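Local coordinates for protein multiheme cytochrome cf (Carboxydothermus ferrireducens DSM 11255, PDB 6QVM) that probably carries electrons through a chain of eleven c-type hemes in the S-layer to extracellular Fe(III) and other insoluble acceptors, at residues Ala378-Cys383 against Gly395-Glu400; Asp438-Leu443 against Cys497-Thr502; Gly525-Ser530 against Thr661-Leu666; Val563-Ile568 against Asn607-Trp612. All coordinates share one frame; numbering follows the deposited sequence.

Contact 1 (Ala378-Cys383 against Gly395-Glu400). With CA (calcium ion), chain S; HEC (heme c), chain J; NGA (2-acetamido-2-deoxy-beta-D-galactopyranose), chain D.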
# COMPACT_ATOMS: atom_id res chain seq x y z
N ALA A 378 -4.43 -8.51 -1.78
CA ALA A 378 -3.53 -8.50 -2.93
C ALA A 378 -4.27 -8.62 -4.25
O ALA A 378 -3.64 -8.48 -5.30
CB ALA A 378 -2.50 -9.62 -2.80
N ALA A 379 -5.58 -8.88 -4.22
CA ALA A 379 -6.36 -8.93 -5.44
C ALA A 379 -6.42 -7.56 -6.09
O ALA A 379 -6.42 -6.53 -5.42
CB ALA A 379 -7.78 -9.44 -5.15
N SER A 380 -6.47 -7.55 -7.42
CA SER A 380 -6.46 -6.30 -8.17
C SER A 380 -7.65 -5.42 -7.84
O SER A 380 -7.59 -4.21 -8.07
CB SER A 380 -6.44 -6.59 -9.67
OG SER A 380 -5.26 -7.27 -10.03
N ALA A 381 -8.73 -6.00 -7.31
CA ALA A 381 -9.91 -5.20 -6.98
C ALA A 381 -9.61 -4.16 -5.92
O ALA A 381 -10.30 -3.14 -5.83
CB ALA A 381 -11.04 -6.12 -6.52
N THR A 382 -8.59 -4.40 -5.09
CA THR A 382 -8.18 -3.40 -4.11
C THR A 382 -7.79 -2.09 -4.78
O THR A 382 -8.07 -1.00 -4.27
CB THR A 382 -7.02 -3.94 -3.27
OG1 THR A 382 -7.46 -5.10 -2.55
CG2 THR A 382 -6.51 -2.90 -2.29
N CYS A 383 -7.19 -2.18 -5.97
CA CYS A 383 -6.75 -1.01 -6.71
C CYS A 383 -7.74 -0.56 -7.78
O CYS A 383 -7.82 0.64 -8.08
CB CYS A 383 -5.41 -1.28 -7.39
SG CYS A 383 -4.28 -2.31 -6.42
N GLY A 395 -6.46 -1.09 -14.57
CA GLY A 395 -7.55 -2.04 -14.49
C GLY A 395 -7.75 -2.88 -15.75
O GLY A 395 -8.23 -4.01 -15.66
N GLU A 396 -7.38 -2.34 -16.91
CA GLU A 396 -7.63 -3.05 -18.17
C GLU A 396 -6.82 -4.33 -18.31
O GLU A 396 -7.13 -5.14 -19.18
CB GLU A 396 -7.33 -2.14 -19.36
CG GLU A 396 -5.86 -1.72 -19.46
CD GLU A 396 -5.58 -0.38 -18.79
OE1 GLU A 396 -4.70 0.36 -19.29
OE2 GLU A 396 -6.23 -0.08 -17.76
N TYR A 397 -5.80 -4.54 -17.47
CA TYR A 397 -4.88 -5.65 -17.66
C TYR A 397 -5.57 -7.02 -17.59
O TYR A 397 -5.04 -7.99 -18.13
CB TYR A 397 -3.76 -5.59 -16.62
CG TYR A 397 -4.00 -6.44 -15.40
CD1 TYR A 397 -4.87 -6.02 -14.41
CD2 TYR A 397 -3.36 -7.66 -15.25
CE1 TYR A 397 -5.10 -6.80 -13.29
CE2 TYR A 397 -3.58 -8.45 -14.13
CZ TYR A 397 -4.45 -8.01 -13.16
OH TYR A 397 -4.68 -8.79 -12.04
N ASN A 398 -6.73 -7.11 -16.92
CA ASN A 398 -7.45 -8.38 -16.80
C ASN A 398 -8.85 -8.29 -17.39
O ASN A 398 -9.72 -9.10 -17.06
CB ASN A 398 -7.52 -8.84 -15.34
CG ASN A 398 -8.24 -7.85 -14.44
OD1 ASN A 398 -8.78 -6.84 -14.89
ND2 ASN A 398 -8.25 -8.14 -13.15
N ASP A 399 -9.10 -7.32 -18.27
CA ASP A 399 -10.42 -7.10 -18.83
C ASP A 399 -10.65 -7.97 -20.06
O ASP A 399 -9.78 -8.72 -20.50
CB ASP A 399 -10.61 -5.62 -19.16
CG ASP A 399 -10.85 -4.77 -17.93
OD1 ASP A 399 -10.87 -5.33 -16.81
OD2 ASP A 399 -11.03 -3.54 -18.08
N GLU A 400 -11.85 -7.86 -20.62
CA GLU A 400 -12.24 -8.56 -21.84
C GLU A 400 -12.19 -7.58 -23.01
O GLU A 400 -12.80 -6.51 -22.94
CB GLU A 400 -13.64 -9.15 -21.69
CG GLU A 400 -14.17 -9.89 -22.90
CD GLU A 400 -15.57 -10.44 -22.67
OE1 GLU A 400 -15.99 -11.35 -23.43
OE2 GLU A 400 -16.24 -9.97 -21.73
CA CA S . -10.22 -4.91 -14.56
FE HEC J . -3.30 4.32 -7.02
CHA HEC J . -1.44 6.92 -8.21
CHB HEC J . -0.90 2.11 -8.14
CHC HEC J . -4.87 1.76 -5.34
CHD HEC J . -5.99 6.40 -6.38
NA HEC J . -1.51 4.47 -7.98
C1A HEC J . -0.95 5.65 -8.43
C2A HEC J . 0.25 5.33 -9.18
C3A HEC J . 0.40 4.00 -9.16
C4A HEC J . -0.70 3.44 -8.41
CMA HEC J . 1.54 3.21 -9.84
CAA HEC J . 1.18 6.35 -9.87
CBA HEC J . 2.32 6.71 -8.92
CGA HEC J . 3.29 7.59 -9.65
O1A HEC J . 2.85 8.46 -10.45
O2A HEC J . 4.52 7.42 -9.43
NB HEC J . -2.96 2.31 -6.79
C1B HEC J . -1.87 1.61 -7.30
C2B HEC J . -1.94 0.26 -6.79
C3B HEC J . -3.04 0.15 -6.02
C4B HEC J . -3.70 1.45 -6.01
CMB HEC J . -0.91 -0.84 -7.16
CAB HEC J . -3.55 -1.11 -5.27
CBB HEC J . -2.51 -1.66 -4.26
NC HEC J . -5.12 4.11 -6.10
C1C HEC J . -5.52 2.99 -5.39
C2C HEC J . -6.78 3.30 -4.72
C3C HEC J . -7.07 4.60 -4.95
C4C HEC J . -6.04 5.12 -5.86
CMC HEC J . -7.54 2.33 -3.78
CAC HEC J . -8.31 5.42 -4.47
CBC HEC J . -8.46 5.48 -2.93
ND HEC J . -3.66 6.34 -7.26
C1D HEC J . -4.86 6.98 -6.92
C2D HEC J . -4.72 8.38 -7.26
C3D HEC J . -3.31 8.53 -7.82
C4D HEC J . -2.72 7.22 -7.79
CMD HEC J . -5.77 9.49 -7.08
CAD HEC J . -2.63 9.83 -8.31
CBD HEC J . -1.79 10.31 -7.12
CGD HEC J . -1.19 11.67 -7.36
O1D HEC J . -1.03 12.04 -8.55
O2D HEC J . -0.87 12.37 -6.36
C1 NGA D . -16.18 -12.95 -20.08
C2 NGA D . -17.56 -13.34 -20.62
C3 NGA D . -18.60 -12.25 -20.30
C4 NGA D . -18.52 -11.98 -18.80
C5 NGA D . -17.10 -11.67 -18.33
C6 NGA D . -17.04 -11.50 -16.82
C7 NGA D . -17.11 -14.88 -22.48
C8 NGA D . -17.14 -16.02 -21.49
N2 NGA D . -17.36 -13.65 -22.03
O3 NGA D . -19.95 -12.57 -20.64
O4 NGA D . -18.96 -13.13 -18.12
O5 NGA D . -16.23 -12.72 -18.69
O6 NGA D . -17.70 -10.31 -16.46
O7 NGA D . -16.86 -15.13 -23.67
O HOH W 1 -11.00 -2.75 -15.48
O HOH W 2 -11.98 -4.03 -13.01
O HOH W 3 -11.96 -6.82 -14.03

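Contact 2 (Asp438-Leu443 against Cys497-Thr502). With HEC (heme c), chain M.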
# COMPACT_ATOMS: atom_id res chain seq x y z
N ASP A 438 -0.28 -14.99 -5.08
CA ASP A 438 -0.21 -15.48 -3.70
C ASP A 438 0.78 -16.62 -3.54
O ASP A 438 1.21 -16.89 -2.42
CB ASP A 438 -1.60 -15.88 -3.19
CG ASP A 438 -2.36 -16.74 -4.17
OD1 ASP A 438 -2.02 -16.74 -5.37
OD2 ASP A 438 -3.33 -17.41 -3.75
N TYR A 439 1.16 -17.30 -4.63
CA TYR A 439 2.26 -18.25 -4.54
C TYR A 439 3.58 -17.52 -4.37
O TYR A 439 4.41 -17.89 -3.53
CB TYR A 439 2.32 -19.14 -5.78
CG TYR A 439 3.59 -20.00 -5.82
CD1 TYR A 439 4.73 -19.57 -6.50
CD2 TYR A 439 3.64 -21.22 -5.18
CE1 TYR A 439 5.87 -20.33 -6.53
CE2 TYR A 439 4.78 -22.00 -5.21
CZ TYR A 439 5.90 -21.55 -5.89
OH TYR A 439 7.04 -22.33 -5.92
N ARG A 440 3.81 -16.48 -5.18
CA ARG A 440 5.10 -15.80 -5.19
C ARG A 440 5.41 -15.19 -3.83
O ARG A 440 6.57 -15.19 -3.39
CB ARG A 440 5.13 -14.73 -6.28
CG ARG A 440 5.14 -15.30 -7.69
CD ARG A 440 4.81 -14.24 -8.73
NE ARG A 440 5.72 -13.10 -8.66
CZ ARG A 440 6.86 -13.01 -9.35
NH1 ARG A 440 7.63 -11.94 -9.22
NH2 ARG A 440 7.22 -13.99 -10.17
N THR A 441 4.39 -14.66 -3.14
CA THR A 441 4.61 -14.11 -1.81
C THR A 441 4.71 -15.21 -0.76
O THR A 441 5.53 -15.12 0.15
CB THR A 441 3.49 -13.13 -1.44
OG1 THR A 441 2.23 -13.81 -1.50
CG2 THR A 441 3.49 -11.95 -2.41
N ALA A 442 3.90 -16.26 -0.89
CA ALA A 442 4.00 -17.39 0.03
C ALA A 442 5.38 -18.03 -0.05
O ALA A 442 6.02 -18.28 0.98
CB ALA A 442 2.92 -18.42 -0.28
N LEU A 443 5.87 -18.28 -1.26
CA LEU A 443 7.21 -18.83 -1.45
C LEU A 443 8.26 -17.93 -0.83
O LEU A 443 9.13 -18.39 -0.08
CB LEU A 443 7.48 -19.03 -2.93
CG LEU A 443 8.93 -19.29 -3.35
CD1 LEU A 443 9.52 -20.49 -2.63
CD2 LEU A 443 9.03 -19.47 -4.86
N CYS A 497 9.62 -7.51 -16.89
CA CYS A 497 9.05 -8.41 -17.88
C CYS A 497 9.92 -9.65 -18.07
O CYS A 497 9.40 -10.77 -18.15
CB CYS A 497 8.88 -7.69 -19.22
SG CYS A 497 8.18 -6.03 -19.08
N MET A 498 11.24 -9.47 -18.12
CA MET A 498 12.12 -10.58 -18.46
C MET A 498 12.24 -11.60 -17.34
O MET A 498 12.73 -12.71 -17.59
CB MET A 498 13.51 -10.04 -18.84
CG MET A 498 13.50 -9.08 -20.03
SD MET A 498 15.15 -8.63 -20.60
CE MET A 498 15.93 -8.18 -19.05
N GLU A 499 11.81 -11.27 -16.12
CA GLU A 499 11.84 -12.24 -15.03
C GLU A 499 10.92 -13.42 -15.31
O GLU A 499 11.24 -14.56 -14.93
CB GLU A 499 11.46 -11.56 -13.71
CG GLU A 499 11.34 -12.52 -12.53
CD GLU A 499 10.44 -11.98 -11.43
OE1 GLU A 499 10.28 -12.68 -10.41
OE2 GLU A 499 9.91 -10.86 -11.60
N CYS A 500 9.79 -13.19 -15.96
CA CYS A 500 8.84 -14.25 -16.30
C CYS A 500 8.93 -14.69 -17.75
O CYS A 500 8.73 -15.87 -18.03
CB CYS A 500 7.41 -13.80 -16.01
SG CYS A 500 7.01 -13.45 -14.28
N HIS A 501 9.21 -13.78 -18.68
CA HIS A 501 9.26 -14.10 -20.10
C HIS A 501 10.66 -14.50 -20.54
O HIS A 501 11.22 -13.99 -21.51
CB HIS A 501 8.74 -12.92 -20.91
CG HIS A 501 7.31 -12.58 -20.61
ND1 HIS A 501 6.26 -13.02 -21.38
CD2 HIS A 501 6.77 -11.88 -19.59
CE1 HIS A 501 5.13 -12.58 -20.86
NE2 HIS A 501 5.40 -11.89 -19.78
N THR A 502 11.25 -15.43 -19.79
CA THR A 502 12.53 -16.02 -20.11
C THR A 502 12.35 -17.51 -20.39
O THR A 502 11.48 -18.17 -19.81
CB THR A 502 13.53 -15.82 -18.96
OG1 THR A 502 14.79 -16.41 -19.30
CG2 THR A 502 13.01 -16.45 -17.67
FE HEC M . 3.65 -11.15 -19.20
CHA HEC M . 1.20 -12.84 -20.89
CHB HEC M . 4.09 -9.07 -21.90
CHC HEC M . 5.59 -9.08 -17.27
CHD HEC M . 3.90 -13.64 -16.88
NA HEC M . 2.84 -11.00 -21.05
C1A HEC M . 1.80 -11.77 -21.54
C2A HEC M . 1.45 -11.26 -22.85
C3A HEC M . 2.25 -10.23 -23.12
C4A HEC M . 3.14 -10.05 -22.00
CMA HEC M . 2.23 -9.39 -24.41
CAA HEC M . 0.33 -11.80 -23.75
CBA HEC M . -0.86 -10.91 -23.38
CGA HEC M . -2.09 -11.23 -24.18
O1A HEC M . -1.95 -11.79 -25.30
O2A HEC M . -3.20 -10.91 -23.69
NB HEC M . 4.68 -9.40 -19.53
C1B HEC M . 4.64 -8.66 -20.70
C2B HEC M . 5.29 -7.39 -20.45
C3B HEC M . 5.73 -7.39 -19.16
C4B HEC M . 5.34 -8.66 -18.56
CMB HEC M . 5.50 -6.29 -21.52
CAB HEC M . 6.49 -6.27 -18.42
CBB HEC M . 5.64 -4.98 -18.32
NC HEC M . 4.64 -11.36 -17.45
C1C HEC M . 5.29 -10.34 -16.77
C2C HEC M . 5.60 -10.81 -15.43
C3C HEC M . 5.06 -12.05 -15.29
C4C HEC M . 4.49 -12.43 -16.58
CMC HEC M . 6.23 -9.92 -14.33
CAC HEC M . 5.10 -13.02 -14.07
CBC HEC M . 4.53 -12.41 -12.77
ND HEC M . 2.67 -12.96 -18.92
C1D HEC M . 2.98 -13.85 -17.89
C2D HEC M . 2.18 -15.04 -18.05
C3D HEC M . 1.33 -14.80 -19.31
C4D HEC M . 1.71 -13.48 -19.78
CMD HEC M . 2.24 -16.26 -17.11
CAD HEC M . 0.28 -15.71 -20.00
CBD HEC M . -0.57 -16.53 -19.02
CGD HEC M . -1.81 -17.03 -19.70
O1D HEC M . -1.79 -17.25 -20.95
O2D HEC M . -2.83 -17.23 -18.99

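Contact 3 (Gly525-Ser530 against Thr661-Leu666)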
# COMPACT_ATOMS: atom_id res chain seq x y z
N GLY A 525 19.09 -10.86 -27.84
CA GLY A 525 19.94 -11.47 -28.84
C GLY A 525 20.97 -12.44 -28.31
O GLY A 525 22.01 -12.64 -28.93
N GLN A 526 20.70 -13.05 -27.15
CA GLN A 526 21.64 -13.97 -26.50
C GLN A 526 20.93 -15.31 -26.30
O GLN A 526 20.18 -15.49 -25.34
CB GLN A 526 22.12 -13.40 -25.17
CG GLN A 526 22.81 -12.05 -25.27
CD GLN A 526 23.49 -11.65 -23.98
OE1 GLN A 526 24.29 -12.39 -23.43
NE2 GLN A 526 23.17 -10.45 -23.50
N LEU A 527 21.19 -16.25 -27.22
CA LEU A 527 20.51 -17.54 -27.17
C LEU A 527 21.18 -18.53 -26.23
O LEU A 527 20.52 -19.47 -25.78
CB LEU A 527 20.42 -18.13 -28.58
CG LEU A 527 19.64 -17.25 -29.56
CD1 LEU A 527 19.48 -17.94 -30.90
CD2 LEU A 527 18.28 -16.89 -28.97
N GLY A 528 22.46 -18.34 -25.93
CA GLY A 528 23.14 -19.25 -25.03
C GLY A 528 24.38 -19.88 -25.63
O GLY A 528 24.57 -19.85 -26.85
N ALA A 529 25.22 -20.45 -24.77
CA ALA A 529 26.51 -20.98 -25.21
C ALA A 529 26.34 -22.05 -26.28
O ALA A 529 27.03 -22.01 -27.31
CB ALA A 529 27.29 -21.53 -24.01
N SER A 530 25.43 -23.00 -26.07
CA SER A 530 25.31 -24.15 -26.96
C SER A 530 24.92 -23.78 -28.39
O SER A 530 24.93 -24.66 -29.26
CB SER A 530 24.31 -25.16 -26.40
OG SER A 530 22.99 -24.81 -26.78
N THR A 661 14.87 -8.27 -35.25
CA THR A 661 14.79 -8.55 -36.69
C THR A 661 16.06 -9.22 -37.19
O THR A 661 16.00 -10.10 -38.07
CB THR A 661 14.52 -7.26 -37.47
OG1 THR A 661 15.49 -6.27 -37.10
CG2 THR A 661 13.12 -6.76 -37.19
N ALA A 662 17.22 -8.84 -36.65
CA ALA A 662 18.49 -9.36 -37.14
C ALA A 662 18.76 -10.77 -36.64
O ALA A 662 19.24 -11.63 -37.40
CB ALA A 662 19.63 -8.43 -36.75
N LEU A 663 18.46 -11.04 -35.37
CA LEU A 663 18.54 -12.42 -34.89
C LEU A 663 17.54 -13.31 -35.61
O LEU A 663 17.80 -14.51 -35.80
CB LEU A 663 18.31 -12.48 -33.38
CG LEU A 663 18.45 -13.87 -32.74
CD1 LEU A 663 19.83 -14.43 -33.03
CD2 LEU A 663 18.19 -13.82 -31.24
N THR A 664 16.42 -12.75 -36.06
CA THR A 664 15.38 -13.55 -36.70
C THR A 664 15.82 -14.04 -38.08
O THR A 664 15.63 -15.21 -38.41
CB THR A 664 14.09 -12.73 -36.81
OG1 THR A 664 13.48 -12.65 -35.51
CG2 THR A 664 13.13 -13.36 -37.80
N GLU A 665 16.42 -13.16 -38.88
CA GLU A 665 16.84 -13.58 -40.21
C GLU A 665 18.07 -14.48 -40.14
O GLU A 665 18.19 -15.45 -40.90
CB GLU A 665 17.09 -12.36 -41.09
CG GLU A 665 15.81 -11.64 -41.48
CD GLU A 665 16.01 -10.58 -42.55
OE1 GLU A 665 16.93 -9.75 -42.40
OE2 GLU A 665 15.26 -10.59 -43.55
N LEU A 666 18.98 -14.20 -39.20
CA LEU A 666 20.11 -15.09 -38.97
C LEU A 666 19.66 -16.44 -38.43
O LEU A 666 20.40 -17.42 -38.54
CB LEU A 666 21.11 -14.44 -38.01
CG LEU A 666 22.51 -15.06 -37.88
CD1 LEU A 666 23.51 -14.43 -38.85
CD2 LEU A 666 23.00 -14.97 -36.44

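Contact 4 (Val563-Ile568 against Asn607-Trp612). With HEC (heme c), chain N.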
# COMPACT_ATOMS: atom_id res chain seq x y z
N VAL A 563 0.02 -5.37 -28.89
CA VAL A 563 0.86 -4.46 -29.66
C VAL A 563 0.09 -4.01 -30.89
O VAL A 563 -0.51 -4.83 -31.61
CB VAL A 563 2.17 -5.14 -30.06
CG1 VAL A 563 3.19 -4.12 -30.49
CG2 VAL A 563 2.71 -5.98 -28.92
N GLY A 564 0.09 -2.70 -31.14
CA GLY A 564 -0.33 -2.20 -32.43
C GLY A 564 0.68 -2.53 -33.50
O GLY A 564 1.88 -2.65 -33.26
N LYS A 565 0.19 -2.69 -34.72
CA LYS A 565 1.02 -3.05 -35.86
C LYS A 565 0.67 -2.18 -37.06
O LYS A 565 0.27 -2.67 -38.10
CB LYS A 565 0.81 -4.53 -36.19
CG LYS A 565 1.35 -5.47 -35.11
CD LYS A 565 1.01 -6.94 -35.37
CE LYS A 565 -0.48 -7.19 -35.24
NZ LYS A 565 -0.81 -8.63 -35.42
N PRO A 566 0.87 -0.85 -36.96
CA PRO A 566 1.39 -0.11 -35.81
C PRO A 566 0.32 0.37 -34.81
O PRO A 566 0.63 0.60 -33.64
CB PRO A 566 2.08 1.06 -36.48
CG PRO A 566 1.24 1.33 -37.68
CD PRO A 566 0.72 0.02 -38.14
N THR A 567 -0.91 0.54 -35.27
CA THR A 567 -2.00 1.00 -34.41
C THR A 567 -2.95 -0.15 -34.09
O THR A 567 -3.08 -1.11 -34.84
CB THR A 567 -2.79 2.14 -35.04
OG1 THR A 567 -3.57 1.65 -36.14
CG2 THR A 567 -1.87 3.25 -35.52
N ILE A 568 -3.58 -0.04 -32.92
CA ILE A 568 -4.57 -1.01 -32.47
C ILE A 568 -5.72 -0.25 -31.83
O ILE A 568 -5.53 0.82 -31.24
CB ILE A 568 -3.96 -2.04 -31.48
CG1 ILE A 568 -4.93 -3.18 -31.20
CG2 ILE A 568 -3.53 -1.35 -30.19
CD1 ILE A 568 -4.29 -4.33 -30.46
N ASN A 607 0.26 -1.93 -43.76
CA ASN A 607 0.79 -2.63 -44.93
C ASN A 607 2.29 -2.87 -44.78
O ASN A 607 2.78 -3.98 -45.01
CB ASN A 607 0.50 -1.82 -46.19
CG ASN A 607 -0.97 -1.85 -46.57
OD1 ASN A 607 -1.65 -2.86 -46.44
ND2 ASN A 607 -1.46 -0.71 -47.05
N ALA A 608 3.04 -1.83 -44.41
CA ALA A 608 4.48 -1.98 -44.22
C ALA A 608 4.79 -3.04 -43.16
O ALA A 608 5.74 -3.81 -43.32
CB ALA A 608 5.10 -0.64 -43.84
N VAL A 609 4.00 -3.09 -42.09
CA VAL A 609 4.25 -4.06 -41.03
C VAL A 609 3.80 -5.45 -41.46
O VAL A 609 4.48 -6.45 -41.17
CB VAL A 609 3.56 -3.62 -39.73
CG1 VAL A 609 3.87 -4.60 -38.60
CG2 VAL A 609 3.97 -2.22 -39.36
N LYS A 610 2.66 -5.55 -42.15
CA LYS A 610 2.19 -6.84 -42.64
C LYS A 610 3.22 -7.50 -43.55
O LYS A 610 3.41 -8.72 -43.52
CB LYS A 610 0.86 -6.68 -43.36
CG LYS A 610 -0.35 -7.09 -42.52
CD LYS A 610 -1.61 -7.19 -43.36
CE LYS A 610 -1.55 -8.37 -44.31
NZ LYS A 610 -1.26 -9.63 -43.58
N ALA A 611 3.92 -6.69 -44.36
CA ALA A 611 4.99 -7.19 -45.21
C ALA A 611 5.99 -8.01 -44.41
O ALA A 611 6.13 -9.22 -44.65
CB ALA A 611 5.71 -6.02 -45.89
N TRP A 612 6.68 -7.37 -43.46
CA TRP A 612 7.65 -8.10 -42.64
C TRP A 612 7.01 -9.26 -41.90
O TRP A 612 7.63 -10.33 -41.76
CB TRP A 612 8.33 -7.15 -41.65
CG TRP A 612 9.15 -7.88 -40.63
CD1 TRP A 612 8.71 -8.43 -39.45
CD2 TRP A 612 10.55 -8.17 -40.70
NE1 TRP A 612 9.75 -9.03 -38.79
CE2 TRP A 612 10.89 -8.89 -39.53
CE3 TRP A 612 11.56 -7.89 -41.63
CZ2 TRP A 612 12.19 -9.33 -39.28
CZ3 TRP A 612 12.84 -8.32 -41.38
CH2 TRP A 612 13.15 -9.04 -40.21
FE HEC N . 6.89 -8.13 -27.49
CHA HEC N . 4.64 -10.28 -28.88
CHB HEC N . 6.94 -10.10 -24.60
CHC HEC N . 9.42 -6.26 -26.24
CHD HEC N . 6.55 -5.93 -30.15
NA HEC N . 5.97 -9.84 -26.84
C1A HEC N . 5.06 -10.56 -27.59
C2A HEC N . 4.62 -11.69 -26.79
C3A HEC N . 5.25 -11.64 -25.61
C4A HEC N . 6.11 -10.48 -25.62
CMA HEC N . 5.07 -12.64 -24.45
CAA HEC N . 3.61 -12.76 -27.23
CBA HEC N . 2.24 -12.12 -27.05
CGA HEC N . 1.24 -12.87 -27.88
O1A HEC N . 0.51 -12.21 -28.66
O2A HEC N . 1.17 -14.11 -27.74
NB HEC N . 7.96 -8.16 -25.73
C1B HEC N . 7.89 -9.11 -24.72
C2B HEC N . 8.99 -8.89 -23.81
C3B HEC N . 9.68 -7.81 -24.25
C4B HEC N . 9.04 -7.34 -25.47
CMB HEC N . 9.25 -9.73 -22.54
CAB HEC N . 10.94 -7.18 -23.62
CBB HEC N . 12.12 -8.17 -23.60
NC HEC N . 7.78 -6.41 -28.08
C1C HEC N . 8.83 -5.81 -27.40
C2C HEC N . 9.23 -4.63 -28.13
C3C HEC N . 8.47 -4.54 -29.24
C4C HEC N . 7.53 -5.65 -29.21
CMC HEC N . 10.41 -3.71 -27.73
CAC HEC N . 8.52 -3.45 -30.35
CBC HEC N . 9.87 -3.47 -31.09
ND HEC N . 5.76 -8.10 -29.25
C1D HEC N . 5.80 -7.09 -30.20
C2D HEC N . 4.91 -7.44 -31.28
C3D HEC N . 4.30 -8.80 -30.89
C4D HEC N . 4.90 -9.14 -29.61
CMD HEC N . 4.62 -6.63 -32.55
CAD HEC N . 3.27 -9.61 -31.71
CBD HEC N . 2.00 -9.75 -30.89
CGD HEC N . 0.80 -9.32 -31.70
O1D HEC N . -0.02 -8.52 -31.17
O2D HEC N . 0.66 -9.77 -32.87

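Contact 1 (Ala378-Cys383 against Gly395-Glu400)
S380 meets Y397 of a calcium-binding loop that follows a CXXCH heme-binding motif, whose first cysteine, C383, is thioether-linked to heme CAB through SG at 1.8 Å. The tight part is a single buried hydroxyl pair: S380 OG donates to Y397 OH over 2.6 Å, arriving at the ring edge near its plane. With chi1 at -63°, S380 OG lies anti to its own carbonyl carbon, and its CB points at the 395-400 loop. Y397 OH has a further, stronger partner in the carbonyl of I471, so this buried phenol oxygen is gripped from two residues. One face of the same ring is covered by N398 CB, 3.7 Å above its centre. Replacing Y397 by phenylalanine would probably cost S380 OG and the I471 carbonyl the hydroxyl they share, leaving S380 OG without its partner across the contact.

The other side is the watered one. There the calcium ion takes G395 O at 2.5 Å, D399 OD1 at 2.4 Å, the N398 side chain and E384, and three waters complete the shell. Beyond it the loop leads into strand 400-403, where E400 OE1 accepts a hydrogen bond from the glycan. D399 uses both oxygens: OD1 holds the ion, and OD2, which also bonds N572, accepts from a calcium-bound water at 2.7 Å.

Contact 2 (Asp438-Leu443 against Cys497-Thr502)
The backbones of R440 and C500 stay well apart, 11.8 Å between their CA atoms, so helix 437-449 reaches the CXXCH motif C497-H501 through one long side chain. R440 leaves its helix with CG anti to the carbonyl carbon and bends at chi3 (57°), which carries the guanidinium to E499. The two side chains approach from opposite directions and form a salt bridge, R440 NH1 to E499 OE1 at 3.0 Å. OE1 is met on its syn side and lies near the guanidinium plane, though the two flat groups are turned 59° apart; the other bonds of the pair are weak. The strongest polar partner of R440 is the E433 carbonyl, which accepts from NH2 and is likely to limit how the guanidinium turns. One guanidinium face has heme CBC 4.0 Å above it, offset toward the rim. C497 and C500 tether that heme covalently, and its iron is held axially by H414 and by H501 NE2, at 2.0 Å.

Contact 3 (Gly525-Ser530 against Thr661-Leu666)
Chi1 near 180° (-177°) swings L663 CG away from its backbone N, whereas L527 CG turns anti to its own carbonyl carbon (chi1 -61°), and these settings bring the two leucines together tip to tip. The meeting point lies just beyond a Schellman motif that ends helix 519-524, with helix 661-672 facing it. Packing is apolar and close at one branch: L527 CD2 touches L663 CD2 at 3.8 Å, while the CD1 methyls of L527 and L663 sit at 4.1 Å. The same L663 CD2 rests on the helix terminus, 3.8 Å from G525 CA.

G525 is the C-prime residue of the motif, with a positive phi (68°), which glycine adopts most easily. A beta carbon there would lie 4.5 Å from L663 CD2, so crowding by that methyl is not the evident reason. G525 also pairs through its backbone with V540, tying the turn to the following loop. On the helix side, L663 N donates to N660 OD1 in the residue just before the helix, and E665 makes a salt bridge with K615 of helix 606-628. All three touching residues are buried, and L663 CD2 serves both partners, with L527 CG also near it, at 4.1 Å.

Contact 4 (Val563-Ile568 against Asn607-Trp612)
V609, on helix 606-628, packs against the cis-proline bend K565-P566 that leads into strand 567-572 of an antiparallel sheet. Its CG1 lies 3.9 Å from K565 CB, and the V609 and P566 side chains cross obliquely, with V609 CG2 4.1 Å from P566 CD. V609 CB also sits 3.8 Å from K565 O, so the valine rests on the K565 carbonyl as well as on the side chains.

One shell out, K565 CB faces the helix, but a bend at chi3 (-68°) turns the amine to the heme, where NZ donates a hydrogen bond to propionate O2D at 3.2 Å. S594 holds the bend: its OG accepts from G564 N and its backbone bonds to that of P566. V563 lies against the face of pyrrole ring D of the same heme, and an alanine here would probably open a gap over that face, leaving that side of the heme less firmly packed. V563 CG2 is 3.5 Å from heme C1D and CG1 is 3.5 Å from the CMD methyl.

From the N terminus, contact 1 closes first, bridging 11 residues between the turn leading into one CXXCH motif and the calcium loop. Contact 2 follows in series, closing 53 residues between helix 437-449 and a second heme-binding turn; its centre is about 17 Å from that of contact 1. Contact 3 then spans 130 residues, joining the end of helix 519-524 to the C-terminal helix 661-672, and contact 4, which closes 38 residues, is nested inside that loop. None cross. The nested pair touch, T661 CG2 lying 3.4 Å from W612 CZ2, which brings helices 606-628 and 661-672 together. Strands 400-403 and 567-572, entered from contacts 1 and 4, pair in one antiparallel sheet.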